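Local atomic coordinates of 5-carboxymethyl-2-hydroxymuconate delta-isomerase (Bordetella bronchiseptica, PDB entry 4JJ9), a protein that probably catalyses the isomerisation of 5-carboxymethyl-2-hydroxymuconate in the homoprotocatechuate catabolic pathway, working as a trimer. Residues G32-D37 with Q134-G139; R45-A50 with Q123-L128; I80-Q85 with G94-A99. One frame throughout, in Å; residues are numbered along the deposited sequence.

The three contacts lie along one alpha-beta subunit whose mixed sheet has the strand order 69-80, 25-31, 97-105, 138-146. Contact 3 (80-85 with 94-99) is nested inside the chain loop closed by contact 2 (45-50 with 123-128), which is itself nested inside that of contact 1 (32-37 with 134-139). Contacts 1 and 3 touch, their centres about 10 Å apart, through neighbouring strands 97-105 and 138-146 and the bond from Asn33 ND2 to Tyr96 O. Contact 2 shares helix 111-135 with contact 1, but their centres are about 17 Å apart; from contact 3 it is about 24 Å. All three also meet the second subunit, so each lies near a trimer interface.

Contact 1. Residues G32-D37 with Q134-G139; sequences GNLDRD and QQRRVG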
loop_
_atom_site.group_PDB
_atom_site.type_symbol
_atom_site.label_atom_id
_atom_site.label_comp_id
_atom_site.label_asym_id
_atom_site.label_seq_id
_atom_site.Cartn_x
_atom_site.Cartn_y
_atom_site.Cartn_z
ATOM N N GLY A 32 11.101 5.541 -9.023
ATOM C CA GLY A 32 10.633 6.095 -10.298
ATOM C C GLY A 32 11.680 6.082 -11.396
ATOM O O GLY A 32 11.339 6.074 -12.583
ATOM N N ASN A 33 12.954 6.081 -11.006
ATOM C CA ASN A 33 14.044 6.017 -11.988
ATOM C C ASN A 33 14.034 4.761 -12.867
ATOM O O ASN A 33 14.603 4.762 -13.960
ATOM C CB ASN A 33 15.425 6.223 -11.333
ATOM C CG ASN A 33 15.758 5.170 -10.266
ATOM O OD1 ASN A 33 14.909 4.380 -9.839
ATOM N ND2 ASN A 33 17.016 5.166 -9.831
ATOM N N LEU A 34 13.392 3.696 -12.399
ATOM C CA LEU A 34 13.310 2.467 -13.190
ATOM C C LEU A 34 12.494 2.640 -14.478
ATOM O O LEU A 34 12.677 1.894 -15.434
ATOM C CB LEU A 34 12.760 1.305 -12.355
ATOM C CG LEU A 34 13.572 0.916 -11.114
ATOM C CD1 LEU A 34 13.025 -0.388 -10.525
ATOM C CD2 LEU A 34 15.053 0.767 -11.425
ATOM N N ASP A 35 11.606 3.632 -14.495
ATOM C CA ASP A 35 10.784 3.923 -15.677
ATOM C C ASP A 35 11.619 4.364 -16.864
ATOM O O ASP A 35 11.159 4.288 -17.996
ATOM C CB ASP A 35 9.745 5.001 -15.381
ATOM C CG ASP A 35 8.538 4.461 -14.669
ATOM O OD1 ASP A 35 8.238 3.253 -14.790
ATOM O OD2 ASP A 35 7.870 5.267 -13.990
ATOM N N ARG A 36 12.834 4.828 -16.588
ATOM C CA ARG A 36 13.798 5.183 -17.625
ATOM C C ARG A 36 14.393 3.931 -18.264
ATOM O O ARG A 36 14.829 3.967 -19.420
ATOM C CB ARG A 36 14.909 6.060 -17.034
ATOM C CG ARG A 36 14.390 7.348 -16.389
ATOM C CD ARG A 36 15.460 8.110 -15.620
ATOM N NE ARG A 36 15.125 9.534 -15.544
ATOM C CZ ARG A 36 14.409 10.109 -14.578
ATOM N NH1 ARG A 36 13.938 9.397 -13.555
ATOM N NH2 ARG A 36 14.174 11.414 -14.629
ATOM N N ASP A 37 14.390 2.826 -17.517
ATOM C CA ASP A 37 15.095 1.596 -17.906
ATOM C C ASP A 37 14.234 0.536 -18.594
ATOM O O ASP A 37 14.749 -0.276 -19.363
ATOM C CB ASP A 37 15.757 0.935 -16.692
ATOM C CG ASP A 37 16.714 1.850 -15.952
ATOM O OD1 ASP A 37 17.230 2.821 -16.545
ATOM O OD2 ASP A 37 16.961 1.571 -14.759
ATOM N N GLN A 134 21.397 -5.393 -15.731
ATOM C CA GLN A 134 22.546 -5.197 -16.613
ATOM C C GLN A 134 23.085 -3.762 -16.569
ATOM O O GLN A 134 24.286 -3.546 -16.737
ATOM C CB GLN A 134 22.201 -5.606 -18.053
ATOM C CG GLN A 134 23.408 -5.703 -18.996
ATOM C CD GLN A 134 23.076 -6.334 -20.347
ATOM O OE1 GLN A 134 23.967 -6.550 -21.175
ATOM N NE2 GLN A 134 21.799 -6.634 -20.572
ATOM N N GLN A 135 22.210 -2.788 -16.325
ATOM C CA GLN A 135 22.603 -1.379 -16.419
ATOM C C GLN A 135 22.330 -0.527 -15.175
ATOM O O GLN A 135 22.436 0.701 -15.225
ATOM C CB GLN A 135 21.974 -0.728 -17.660
ATOM C CG GLN A 135 22.426 -1.348 -18.971
ATOM C CD GLN A 135 21.958 -0.565 -20.181
ATOM O OE1 GLN A 135 20.755 -0.396 -20.407
ATOM N NE2 GLN A 135 22.908 -0.086 -20.970
ATOM N N ARG A 136 21.985 -1.181 -14.064
ATOM C CA ARG A 136 21.747 -0.490 -12.797
ATOM C C ARG A 136 21.849 -1.459 -11.622
ATOM O O ARG A 136 21.558 -2.651 -11.761
ATOM C CB ARG A 136 20.362 0.167 -12.792
ATOM C CG ARG A 136 20.165 1.171 -11.671
ATOM C CD ARG A 136 18.744 1.743 -11.650
ATOM N NE ARG A 136 18.401 2.533 -12.838
ATOM C CZ ARG A 136 18.741 3.804 -13.025
ATOM N NH1 ARG A 136 19.469 4.443 -12.121
ATOM N NH2 ARG A 136 18.358 4.438 -14.134
ATOM N N ARG A 137 22.285 -0.934 -10.480
ATOM C CA ARG A 137 22.186 -1.647 -9.217
ATOM C C ARG A 137 20.763 -1.485 -8.719
ATOM O O ARG A 137 20.308 -0.362 -8.459
ATOM C CB ARG A 137 23.156 -1.073 -8.185
ATOM C CG ARG A 137 24.612 -1.379 -8.480
ATOM C CD ARG A 137 24.967 -2.837 -8.174
ATOM N NE ARG A 137 26.345 -3.120 -8.579
ATOM C CZ ARG A 137 26.898 -4.329 -8.642
ATOM N NH1 ARG A 137 26.220 -5.424 -8.303
ATOM N NH2 ARG A 137 28.155 -4.440 -9.062
ATOM N N VAL A 138 20.068 -2.609 -8.591
ATOM C CA VAL A 138 18.661 -2.594 -8.191
ATOM C C VAL A 138 18.416 -3.644 -7.117
ATOM O O VAL A 138 18.815 -4.794 -7.278
ATOM C CB VAL A 138 17.727 -2.854 -9.404
ATOM C CG1 VAL A 138 16.249 -2.664 -9.007
ATOM C CG2 VAL A 138 18.073 -1.924 -10.569
ATOM N N GLY A 139 17.773 -3.243 -6.020
ATOM C CA GLY A 139 17.267 -4.205 -5.032
ATOM C C GLY A 139 15.917 -4.730 -5.505
ATOM O O GLY A 139 15.099 -3.959 -6.013
#
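Arg136 reaches across to Asp37 and grips its carboxylate side-on with two nitrogens. Its CG lies anti to the backbone N (chi1 -166°) and the chain then bends at chi3, bringing NE and NH2 to the oxygens. Arg136 NE donates to Asp37 OD2 at 2.6 Å, nearly straight at 172° and in the guanidinium plane, while Arg136 NH2 meets Asp37 OD1 at 3.1 Å. Both oxygens use their syn lone pairs, and the two bonds, with the planes 19° apart, hold the guanidinium in one rotation. The third nitrogen, NH1, is held by the carbonyl oxygen of Asp95. The Arg136–Asp37 salt bridge ties the turn that follows strand 25-31 to the connection between helix 111-135 and strand 138-146, two loops at the same end of the alpha-beta sheet. On the buried side, Leu34 CD2 packs 3.8 Å from Arg136 CD and 4.1 Å from Val138 CG2, with Leu132 adjoining both Leu34 and Val138. Asn33 lies over one guanidinium face; ND2 and Arg136 NH1, 3.4 Å apart, are both donors and make no bond, and the amide is held instead by Ser31, Asp95 and Tyr96. Toward solvent the fit slackens, and the salt-bridged pair stays partly exposed.

Contact 2. Residues R45-A50 with Q123-L128; sequences RGLADA and QAARAL
Helices 45-50 and 123-128 run nearly antiparallel, their directions 155° apart and their axes approaching to 9.4 Å, with CA atoms as close as 6.4 Å between Ala50 and Ala124. They belong to helices 40-51 and 111-135, the crossover helices of two beta-alpha-beta units (strands 25-31 and 69-80, strands 97-105 and 138-146) packed side by side on one sheet, consistent with the tautomerase-type fold of this isomerase family. Small residues permit the approach. At one end the Leu128 methyls lie directly on the Gly46 backbone, CD1 3.6 Å from Gly46 C and CD2 4.1 Å from Gly46 CA. The CD1 methyl also touches the next residue, at Leu47 CG. With CG anti to the carbonyl carbon (chi1 -71°), Leu128 sends its branched end over the Gly46 backbone. Leu47 answers from the sheet side: its CB leaves the backbone obliquely to the partner helix, but CD2 swings inward and settles 4.0 Å from Ala125 CB, and also close to the backbone N of Ala125. Below this layer, Leu101 of strand 97-105 touches both Leu47 and Ala125, tying the helix pair to the sheet, and Phe155 of the second subunit packs on Ala125. At the other end the methyls of Ala50 and Ala124 meet head-on, their CB atoms 3.4 Å apart, tighter than an ordinary van der Waals contact.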
loop_
_atom_site.group_PDB
_atom_site.type_symbol
_atom_site.label_atom_id
_atom_site.label_comp_id
_atom_site.label_asym_id
_atom_site.label_seq_id
_atom_site.Cartn_x
_atom_site.Cartn_y
_atom_site.Cartn_z
ATOM N N ARG A 45 2.138 -7.240 -17.337
ATOM C CA ARG A 45 1.506 -8.237 -18.209
ATOM C C ARG A 45 2.176 -9.593 -18.071
ATOM O O ARG A 45 1.498 -10.621 -17.963
ATOM C CB ARG A 45 1.510 -7.782 -19.675
ATOM C CG ARG A 45 0.583 -6.609 -19.953
ATOM C CD ARG A 45 0.431 -6.329 -21.455
ATOM N NE ARG A 45 1.638 -5.775 -22.083
ATOM C CZ ARG A 45 2.022 -4.502 -22.011
ATOM N NH1 ARG A 45 1.319 -3.614 -21.319
ATOM N NH2 ARG A 45 3.130 -4.115 -22.625
ATOM N N GLY A 46 3.508 -9.590 -18.055
ATOM C CA GLY A 46 4.284 -10.819 -17.894
ATOM C C GLY A 46 4.011 -11.519 -16.574
ATOM O O GLY A 46 3.958 -12.752 -16.513
ATOM N N LEU A 47 3.845 -10.734 -15.512
ATOM C CA LEU A 47 3.556 -11.290 -14.187
ATOM C C LEU A 47 2.150 -11.874 -14.105
ATOM O O LEU A 47 1.952 -12.935 -13.501
ATOM C CB LEU A 47 3.783 -10.249 -13.085
ATOM C CG LEU A 47 5.254 -9.919 -12.801
ATOM C CD1 LEU A 47 5.379 -8.646 -11.945
ATOM C CD2 LEU A 47 5.993 -11.095 -12.146
ATOM N N ALA A 48 1.186 -11.187 -14.719
ATOM C CA ALA A 48 -0.200 -11.666 -14.773
ATOM C C ALA A 48 -0.265 -12.975 -15.554
ATOM O O ALA A 48 -0.908 -13.931 -15.119
ATOM C CB ALA A 48 -1.113 -10.621 -15.397
ATOM N N ASP A 49 0.424 -13.020 -16.693
ATOM C CA ASP A 49 0.540 -14.250 -17.483
ATOM C C ASP A 49 1.092 -15.395 -16.641
ATOM O O ASP A 49 0.571 -16.511 -16.684
ATOM C CB ASP A 49 1.427 -14.031 -18.710
ATOM C CG ASP A 49 0.731 -13.245 -19.806
ATOM O OD1 ASP A 49 -0.474 -12.942 -19.676
ATOM O OD2 ASP A 49 1.402 -12.925 -20.811
ATOM N N ALA A 50 2.136 -15.104 -15.861
ATOM C CA ALA A 50 2.755 -16.101 -14.993
ATOM C C ALA A 50 1.813 -16.597 -13.892
ATOM O O ALA A 50 1.792 -17.789 -13.590
ATOM C CB ALA A 50 4.042 -15.565 -14.394
ATOM N N GLN A 123 10.270 -16.602 -10.366
ATOM C CA GLN A 123 11.016 -16.937 -11.587
ATOM C C GLN A 123 10.637 -16.031 -12.762
ATOM O O GLN A 123 11.504 -15.621 -13.543
ATOM C CB GLN A 123 10.850 -18.423 -11.943
ATOM C CG GLN A 123 11.685 -19.341 -11.053
ATOM C CD GLN A 123 11.276 -20.807 -11.121
ATOM O OE1 GLN A 123 10.625 -21.249 -12.073
ATOM N NE2 GLN A 123 11.664 -21.571 -10.106
ATOM N N ALA A 124 9.349 -15.716 -12.879
ATOM C CA ALA A 124 8.866 -14.769 -13.884
ATOM C C ALA A 124 9.411 -13.362 -13.631
ATOM O O ALA A 124 9.828 -12.675 -14.560
ATOM C CB ALA A 124 7.353 -14.749 -13.907
ATOM N N ALA A 125 9.404 -12.937 -12.370
ATOM C CA ALA A 125 9.911 -11.614 -12.011
ATOM C C ALA A 125 11.406 -11.488 -12.328
ATOM O O ALA A 125 11.833 -10.480 -12.890
ATOM C CB ALA A 125 9.630 -11.313 -10.544
ATOM N N ARG A 126 12.186 -12.517 -11.985
ATOM C CA ARG A 126 13.623 -12.552 -12.292
ATOM C C ARG A 126 13.854 -12.379 -13.789
ATOM O O ARG A 126 14.720 -11.601 -14.203
ATOM C CB ARG A 126 14.267 -13.868 -11.834
ATOM C CG ARG A 126 14.718 -13.920 -10.382
ATOM C CD ARG A 126 15.570 -15.173 -10.119
ATOM N NE ARG A 126 15.857 -15.392 -8.698
ATOM C CZ ARG A 126 17.047 -15.216 -8.122
ATOM N NH1 ARG A 126 18.093 -14.801 -8.830
ATOM N NH2 ARG A 126 17.193 -15.450 -6.824
ATOM N N ALA A 127 13.067 -13.091 -14.593
ATOM C CA ALA A 127 13.199 -13.052 -16.055
ATOM C C ALA A 127 12.809 -11.700 -16.644
ATOM O O ALA A 127 13.498 -11.183 -17.528
ATOM C CB ALA A 127 12.388 -14.164 -16.695
ATOM N N LEU A 128 11.715 -11.125 -16.148
ATOM C CA LEU A 128 11.192 -9.871 -16.678
ATOM C C LEU A 128 12.025 -8.668 -16.270
ATOM O O LEU A 128 12.106 -7.689 -17.012
ATOM C CB LEU A 128 9.741 -9.656 -16.237
ATOM C CG LEU A 128 8.692 -10.574 -16.874
ATOM C CD1 LEU A 128 7.464 -10.640 -15.974
ATOM C CD2 LEU A 128 8.323 -10.115 -18.294
#

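Contact 3. Residues I80-Q85 with G94-A99; sequences IADGGQ and GDYGFA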
loop_
_atom_site.group_PDB
_atom_site.type_symbol
_atom_site.label_atom_id
_atom_site.label_comp_id
_atom_site.label_asym_id
_atom_site.label_seq_id
_atom_site.Cartn_x
_atom_site.Cartn_y
_atom_site.Cartn_z
ATOM N N ILE A 80 17.599 5.141 -1.106
ATOM C CA ILE A 80 17.952 3.727 -1.160
ATOM C C ILE A 80 19.351 3.552 -0.602
ATOM O O ILE A 80 20.280 4.268 -1.006
ATOM C CB ILE A 80 17.923 3.187 -2.619
ATOM C CG1 ILE A 80 16.547 3.391 -3.261
ATOM C CG2 ILE A 80 18.344 1.711 -2.669
ATOM C CD1 ILE A 80 16.575 3.266 -4.775
ATOM N N ALA A 81 19.481 2.610 0.336
ATOM C CA ALA A 81 20.782 2.202 0.868
ATOM C C ALA A 81 21.578 3.408 1.358
ATOM O O ALA A 81 21.035 4.258 2.066
ATOM C CB ALA A 81 21.555 1.388 -0.185
ATOM N N ASP A 82 22.848 3.510 0.966
ATOM C CA ASP A 82 23.699 4.592 1.448
ATOM C C ASP A 82 23.651 5.847 0.570
ATOM O O ASP A 82 24.464 6.754 0.743
ATOM C CB ASP A 82 25.151 4.103 1.577
ATOM C CG ASP A 82 25.787 3.781 0.231
ATOM O OD1 ASP A 82 25.068 3.732 -0.793
ATOM O OD2 ASP A 82 27.024 3.587 0.198
ATOM N N GLY A 83 22.741 5.880 -0.396
ATOM C CA GLY A 83 22.594 7.049 -1.253
ATOM C C GLY A 83 23.607 7.181 -2.379
ATOM O O GLY A 83 23.667 8.222 -3.035
ATOM N N GLY A 84 24.397 6.134 -2.607
ATOM C CA GLY A 84 25.255 6.069 -3.793
ATOM C C GLY A 84 26.737 5.875 -3.523
ATOM O O GLY A 84 27.497 5.528 -4.436
ATOM N N GLN A 85 27.151 6.084 -2.276
ATOM C CA GLN A 85 28.581 6.051 -1.931
ATOM C C GLN A 85 29.287 4.756 -2.350
ATOM O O GLN A 85 30.326 4.806 -3.019
ATOM C CB GLN A 85 28.794 6.340 -0.437
ATOM C CG GLN A 85 30.264 6.427 -0.018
ATOM C CD GLN A 85 30.974 7.618 -0.626
ATOM O OE1 GLN A 85 30.540 8.761 -0.475
ATOM N NE2 GLN A 85 32.082 7.359 -1.310
ATOM N N GLY A 94 26.265 4.912 -8.818
ATOM C CA GLY A 94 25.654 5.034 -7.490
ATOM C C GLY A 94 24.176 5.403 -7.537
ATOM O O GLY A 94 23.570 5.720 -6.501
ATOM N N ASP A 95 23.597 5.373 -8.735
ATOM C CA ASP A 95 22.189 5.694 -8.933
ATOM C C ASP A 95 21.394 4.395 -8.789
ATOM O O ASP A 95 21.117 3.723 -9.775
ATOM C CB ASP A 95 21.971 6.299 -10.328
ATOM C CG ASP A 95 20.592 6.948 -10.497
ATOM O OD1 ASP A 95 19.773 6.923 -9.550
ATOM O OD2 ASP A 95 20.325 7.495 -11.597
ATOM N N TYR A 96 21.051 4.042 -7.556
ATOM C CA TYR A 96 20.421 2.756 -7.292
ATOM C C TYR A 96 18.929 2.789 -7.603
ATOM O O TYR A 96 18.311 3.861 -7.643
ATOM C CB TYR A 96 20.542 2.363 -5.817
ATOM C CG TYR A 96 21.903 2.484 -5.181
ATOM C CD1 TYR A 96 23.065 2.107 -5.861
ATOM C CD2 TYR A 96 22.018 2.925 -3.866
ATOM C CE1 TYR A 96 24.315 2.209 -5.241
ATOM C CE2 TYR A 96 23.256 3.024 -3.242
ATOM C CZ TYR A 96 24.398 2.666 -3.936
ATOM O OH TYR A 96 25.616 2.769 -3.294
ATOM N N GLY A 97 18.363 1.602 -7.777
ATOM C CA GLY A 97 16.910 1.431 -7.876
ATOM C C GLY A 97 16.421 0.364 -6.918
ATOM O O GLY A 97 17.215 -0.357 -6.314
ATOM N N PHE A 98 15.101 0.265 -6.762
ATOM C CA PHE A 98 14.519 -0.803 -5.941
ATOM C C PHE A 98 13.133 -1.093 -6.481
ATOM O O PHE A 98 12.430 -0.178 -6.904
ATOM C CB PHE A 98 14.442 -0.418 -4.443
ATOM C CG PHE A 98 14.565 -1.605 -3.495
ATOM C CD1 PHE A 98 13.521 -2.519 -3.350
ATOM C CD2 PHE A 98 15.735 -1.802 -2.749
ATOM C CE1 PHE A 98 13.649 -3.624 -2.500
ATOM C CE2 PHE A 98 15.870 -2.895 -1.888
ATOM C CZ PHE A 98 14.824 -3.813 -1.769
ATOM N N ALA A 99 12.764 -2.373 -6.512
ATOM C CA ALA A 99 11.367 -2.767 -6.725
ATOM C C ALA A 99 10.948 -3.767 -5.648
ATOM O O ALA A 99 11.683 -4.713 -5.337
ATOM C CB ALA A 99 11.147 -3.342 -8.128
#
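Asp82 OD1 accepts two hydrogen bonds, one from the Tyr96 hydroxyl (OH to OD1, 2.7 Å) and one from the backbone N of Gly84 (N to OD1, 3.1 Å). The phenol comes in at the syn lone pair, with ring and carboxylate only 11° from coplanar; the amide arrives from above the carboxylate plane, 55° out of it. That second bond closes an Asx turn, which overlaps the type II' turn from Ile80 to Gly83. The other oxygen, OD2, takes the N-H of Ala86, so Asp82 accepts an N-H from the first turn of helix 85-89, right after Gly84 at the N-cap position, and Gly87 N bonds to Tyr96 OH. Asp82 can reach these partners because its CG sits between the backbone N and the carbonyl carbon (chi1 67°).

Backbone oxygens meet the Tyr96 ring on one face and at its edge: Gly94 O stands 3.6 Å above its centre, while Ile80 O lies at the edge, and Ala81 CB touches CE2. Gly84 CA lies 3.2 Å from Gly94 O, backbone against backbone. Beyond the ring, Ile80 extends CD1 to 3.4 Å from Tyr96 O, with its CG2 3.9 Å from Tyr96 CB. From the second subunit, Leu158 packs on Ile80 and Phe162 on Ala81.

The contact joins the end of strand 69-80 and the start of helix 85-89 to the approach into strand 97-105.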